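Long-range contact in ABC transporter substrate binding protein (Ribose) (Agrobacterium vitis, PDB 5DKV), which binds alpha-D-tagatopyranose in the crystal and probably serves as the sugar-binding component of an ABC transporter: residues 245-259 against 264-276. Residues are numbered along the deposited sequence; the frame is centred on the assembly and turned at random.
With T6T (alpha-D-tagatopyranose), chain E.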
# COMPACT_ATOMS: atom_id res chain seq x y z
N SER A 245 -13.15 12.90 -18.57
CA SER A 245 -13.03 13.37 -17.19
C SER A 245 -14.39 13.76 -16.65
O SER A 245 -15.14 14.51 -17.31
CB SER A 245 -12.07 14.54 -17.10
OG SER A 245 -12.01 14.99 -15.76
N GLY A 246 -14.73 13.23 -15.48
CA GLY A 246 -16.01 13.49 -14.84
C GLY A 246 -17.16 12.60 -15.30
O GLY A 246 -18.20 12.53 -14.65
N THR A 247 -16.99 11.96 -16.44
CA THR A 247 -18.00 11.04 -16.97
C THR A 247 -17.72 9.60 -16.53
O THR A 247 -18.61 8.91 -16.03
CB THR A 247 -18.04 11.11 -18.49
OG1 THR A 247 -18.35 12.45 -18.87
CG2 THR A 247 -19.09 10.15 -19.06
N ILE A 248 -16.50 9.15 -16.73
CA ILE A 248 -16.06 7.88 -16.15
C ILE A 248 -15.52 8.22 -14.77
O ILE A 248 -14.53 8.91 -14.66
CB ILE A 248 -14.98 7.19 -16.98
CG1 ILE A 248 -15.48 6.84 -18.39
CG2 ILE A 248 -14.51 5.92 -16.30
CD1 ILE A 248 -14.36 6.39 -19.36
N LYS A 249 -16.18 7.69 -13.73
CA LYS A 249 -15.85 8.08 -12.36
C LYS A 249 -14.62 7.28 -11.95
O LYS A 249 -14.47 6.11 -12.32
CB LYS A 249 -17.01 7.80 -11.40
CG LYS A 249 -18.33 8.48 -11.78
CD LYS A 249 -18.19 9.99 -11.87
CE LYS A 249 -19.56 10.67 -12.10
NZ LYS A 249 -19.43 12.15 -12.23
N VAL A 250 -13.75 7.91 -11.17
CA VAL A 250 -12.54 7.24 -10.71
C VAL A 250 -12.43 7.30 -9.21
O VAL A 250 -12.58 8.37 -8.60
CB VAL A 250 -11.27 7.87 -11.33
CG1 VAL A 250 -9.99 7.17 -10.81
CG2 VAL A 250 -11.34 7.83 -12.86
N VAL A 251 -12.18 6.14 -8.61
CA VAL A 251 -11.79 6.04 -7.22
C VAL A 251 -10.39 5.49 -7.23
O VAL A 251 -10.13 4.44 -7.80
CB VAL A 251 -12.74 5.15 -6.36
CG1 VAL A 251 -12.19 4.94 -4.96
CG2 VAL A 251 -14.10 5.78 -6.29
N ALA A 252 -9.48 6.23 -6.61
CA ALA A 252 -8.08 5.91 -6.63
C ALA A 252 -7.59 5.63 -5.24
O ALA A 252 -7.79 6.44 -4.33
CB ALA A 252 -7.29 7.05 -7.23
N PHE A 253 -6.92 4.50 -5.07
CA PHE A 253 -6.24 4.19 -3.83
C PHE A 253 -4.95 4.97 -3.76
O PHE A 253 -4.32 5.22 -4.78
CB PHE A 253 -5.95 2.69 -3.73
CG PHE A 253 -6.18 2.11 -2.35
CD1 PHE A 253 -7.45 1.80 -1.93
CD2 PHE A 253 -5.11 1.87 -1.49
CE1 PHE A 253 -7.68 1.28 -0.69
CE2 PHE A 253 -5.34 1.32 -0.23
CZ PHE A 253 -6.62 1.03 0.17
N ASP A 254 -4.56 5.33 -2.54
CA ASP A 254 -3.37 6.13 -2.23
C ASP A 254 -3.58 7.59 -2.59
O ASP A 254 -4.60 7.96 -3.18
CB ASP A 254 -2.11 5.54 -2.88
CG ASP A 254 -1.75 4.18 -2.29
OD1 ASP A 254 -1.63 3.18 -3.06
OD2 ASP A 254 -1.61 4.11 -1.04
N ALA A 255 -2.66 8.44 -2.15
CA ALA A 255 -2.85 9.89 -2.24
C ALA A 255 -1.56 10.62 -2.60
O ALA A 255 -1.01 11.39 -1.79
CB ALA A 255 -3.43 10.42 -0.95
N PRO A 256 -1.06 10.41 -3.82
CA PRO A 256 0.07 11.23 -4.25
C PRO A 256 -0.36 12.68 -4.42
O PRO A 256 -1.55 12.97 -4.48
CB PRO A 256 0.48 10.61 -5.58
CG PRO A 256 -0.74 9.95 -6.08
CD PRO A 256 -1.52 9.49 -4.88
N GLY A 257 0.61 13.57 -4.53
CA GLY A 257 0.34 15.00 -4.64
C GLY A 257 -0.63 15.36 -5.74
O GLY A 257 -1.37 16.34 -5.62
N SER A 258 -0.62 14.58 -6.82
CA SER A 258 -1.49 14.83 -7.96
C SER A 258 -2.99 14.77 -7.61
O SER A 258 -3.81 15.26 -8.38
CB SER A 258 -1.21 13.82 -9.06
OG SER A 258 -1.22 12.51 -8.53
N VAL A 259 -3.36 14.20 -6.46
CA VAL A 259 -4.79 14.09 -6.17
C VAL A 259 -5.42 15.46 -5.94
O VAL A 259 -6.62 15.62 -6.10
CB VAL A 259 -5.12 13.19 -4.93
CG1 VAL A 259 -4.63 11.77 -5.15
CG2 VAL A 259 -4.60 13.81 -3.61
N LYS A 264 -9.81 18.43 -7.82
CA LYS A 264 -10.34 19.76 -8.16
C LYS A 264 -10.99 19.79 -9.53
O LYS A 264 -12.05 20.40 -9.72
CB LYS A 264 -9.22 20.80 -8.11
CG LYS A 264 -9.27 21.74 -6.91
CD LYS A 264 -8.10 21.54 -5.93
CE LYS A 264 -8.40 20.56 -4.81
NZ LYS A 264 -9.71 20.94 -4.15
N SER A 265 -10.38 19.11 -10.49
CA SER A 265 -10.83 19.14 -11.88
C SER A 265 -11.96 18.15 -12.16
O SER A 265 -12.54 18.15 -13.24
CB SER A 265 -9.67 18.82 -12.81
OG SER A 265 -9.41 17.42 -12.75
N GLY A 266 -12.23 17.28 -11.20
CA GLY A 266 -13.31 16.31 -11.36
C GLY A 266 -12.84 15.00 -11.97
O GLY A 266 -13.65 14.08 -12.16
N LEU A 267 -11.54 14.89 -12.23
CA LEU A 267 -11.01 13.69 -12.88
C LEU A 267 -11.12 12.47 -11.97
O LEU A 267 -11.38 11.38 -12.45
CB LEU A 267 -9.57 13.90 -13.31
CG LEU A 267 -8.87 12.71 -13.98
CD1 LEU A 267 -9.63 12.23 -15.22
CD2 LEU A 267 -7.42 13.10 -14.35
N ILE A 268 -10.92 12.67 -10.67
CA ILE A 268 -11.13 11.59 -9.70
C ILE A 268 -12.12 12.11 -8.67
O ILE A 268 -12.15 13.31 -8.40
CB ILE A 268 -9.82 11.10 -9.02
CG1 ILE A 268 -9.24 12.14 -8.08
CG2 ILE A 268 -8.78 10.76 -10.09
CD1 ILE A 268 -8.09 11.60 -7.23
N ASP A 269 -12.97 11.20 -8.17
CA ASP A 269 -13.99 11.56 -7.19
C ASP A 269 -13.52 11.34 -5.75
O ASP A 269 -13.88 12.13 -4.86
CB ASP A 269 -15.26 10.75 -7.43
CG ASP A 269 -16.20 11.44 -8.42
OD1 ASP A 269 -15.71 12.15 -9.31
OD2 ASP A 269 -17.43 11.26 -8.29
N PHE A 270 -12.74 10.28 -5.51
CA PHE A 270 -12.22 9.98 -4.18
C PHE A 270 -10.82 9.42 -4.28
O PHE A 270 -10.52 8.63 -5.17
CB PHE A 270 -13.11 8.96 -3.44
CG PHE A 270 -14.52 9.40 -3.25
CD1 PHE A 270 -14.85 10.22 -2.19
CD2 PHE A 270 -15.52 8.99 -4.12
CE1 PHE A 270 -16.12 10.64 -1.99
CE2 PHE A 270 -16.82 9.42 -3.94
CZ PHE A 270 -17.13 10.23 -2.87
N ALA A 271 -9.98 9.83 -3.34
CA ALA A 271 -8.70 9.19 -3.12
C ALA A 271 -8.73 8.56 -1.75
O ALA A 271 -9.07 9.21 -0.77
CB ALA A 271 -7.56 10.19 -3.25
N ILE A 272 -8.41 7.27 -1.68
CA ILE A 272 -8.36 6.55 -0.41
C ILE A 272 -6.91 6.54 0.11
O ILE A 272 -6.10 5.72 -0.29
CB ILE A 272 -8.90 5.10 -0.54
CG1 ILE A 272 -10.23 5.03 -1.30
CG2 ILE A 272 -9.02 4.48 0.86
CD1 ILE A 272 -11.29 5.94 -0.78
N ALA A 273 -6.58 7.51 0.97
CA ALA A 273 -5.24 7.64 1.56
C ALA A 273 -5.02 6.56 2.62
O ALA A 273 -5.81 6.43 3.54
CB ALA A 273 -5.03 9.05 2.17
N GLN A 274 -3.96 5.78 2.50
CA GLN A 274 -3.48 5.04 3.63
C GLN A 274 -2.76 6.01 4.54
O GLN A 274 -2.70 7.21 4.26
CB GLN A 274 -2.54 3.93 3.17
CG GLN A 274 -3.18 2.94 2.18
CD GLN A 274 -2.26 1.80 1.87
OE1 GLN A 274 -2.17 0.87 2.64
NE2 GLN A 274 -1.56 1.87 0.73
N HIS A 275 -2.21 5.47 5.62
CA HIS A 275 -1.41 6.22 6.60
C HIS A 275 0.01 5.65 6.65
O HIS A 275 0.40 5.06 7.64
CB HIS A 275 -2.05 6.14 7.97
CG HIS A 275 -3.36 6.88 8.07
ND1 HIS A 275 -4.04 7.00 9.26
CD2 HIS A 275 -4.11 7.51 7.14
CE1 HIS A 275 -5.15 7.68 9.07
NE2 HIS A 275 -5.22 8.01 7.79
N PRO A 276 0.77 5.80 5.57
CA PRO A 276 2.11 5.18 5.57
C PRO A 276 3.03 5.68 6.68
O PRO A 276 3.85 4.90 7.16
CB PRO A 276 2.69 5.57 4.20
CG PRO A 276 1.77 6.62 3.66
CD PRO A 276 0.42 6.34 4.25
O3 T6T E . -0.51 0.88 -2.41
C3 T6T E . 0.81 0.95 -1.90
C4 T6T E . 1.08 -0.27 -1.12
O4 T6T E . 0.15 -0.33 0.02
C5 T6T E . 0.96 -1.46 -1.96
O5 T6T E . 1.33 -2.65 -1.25
C6 T6T E . 1.90 -1.41 -3.15
O6 T6T E . 1.67 -0.18 -3.90
C2 T6T E . 1.81 1.00 -3.07
O2 T6T E . 3.11 1.08 -2.52
C1 T6T E . 1.59 2.09 -4.04
O1 T6T E . 1.68 3.34 -3.44
O HOH W 1 -14.02 16.72 -14.78
O HOH W 2 -10.20 16.88 -15.53
O HOH W 3 -13.34 11.22 -14.10
O HOH W 4 -19.12 12.81 -9.51
O HOH W 5 -14.08 10.78 -11.16
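Strands 249-253 and 270-273 run in parallel, 4.7 Å apart with their axes 15° off parallel, joined by backbone hydrogen bonds from D269 N to V250 O, A252 N to F270 O, I272 N to A252 O and D254 N to I272 O. The last is bent, its donor lying above the carbonyl plane of I272. At the sugar, Q274 NE2 gives a straight bond to D254 OD2 (2.9 Å), on the syn lone pair, and another to O4 of the tagatose, also 2.9 Å. D254 OD1 takes the sugar's O3 hydroxyl at 2.6 Å, S140 binds Q274 OE1, and Y322 OH hydrogen-bonds both D254 OD2 and the backbone N of Q274. The amide is thereby held at both its ends. F253 flanks this pair: its CE2 packs on Q274 CG at 3.6 Å, and I272 O lies over one ring face, offset toward the rim. On the sheet face that carries V251, F253, F270 and I272, F253 CE1 touches I272 CG2, and V251 CG2 meets the edge of the F270 ring. On the opposite face, with A252 and A271, V259 CG1, anti to its carbonyl carbon (chi1 -61°), touches A271 CB (3.8 Å) and also meets I268 CD1. At the far end one water links K249 NZ to D269 OD2, and two others join S245 OG to S265. With helix 259-264 the strands make a beta-alpha-beta unit of the periplasmic binding protein domain, bringing D254 and Q274 to the pocket; strand 223-226 flanks 249-253, antiparallel 299-307 flanks 270-273, and helices 142-156 and 229-241 pack on F270 and I268.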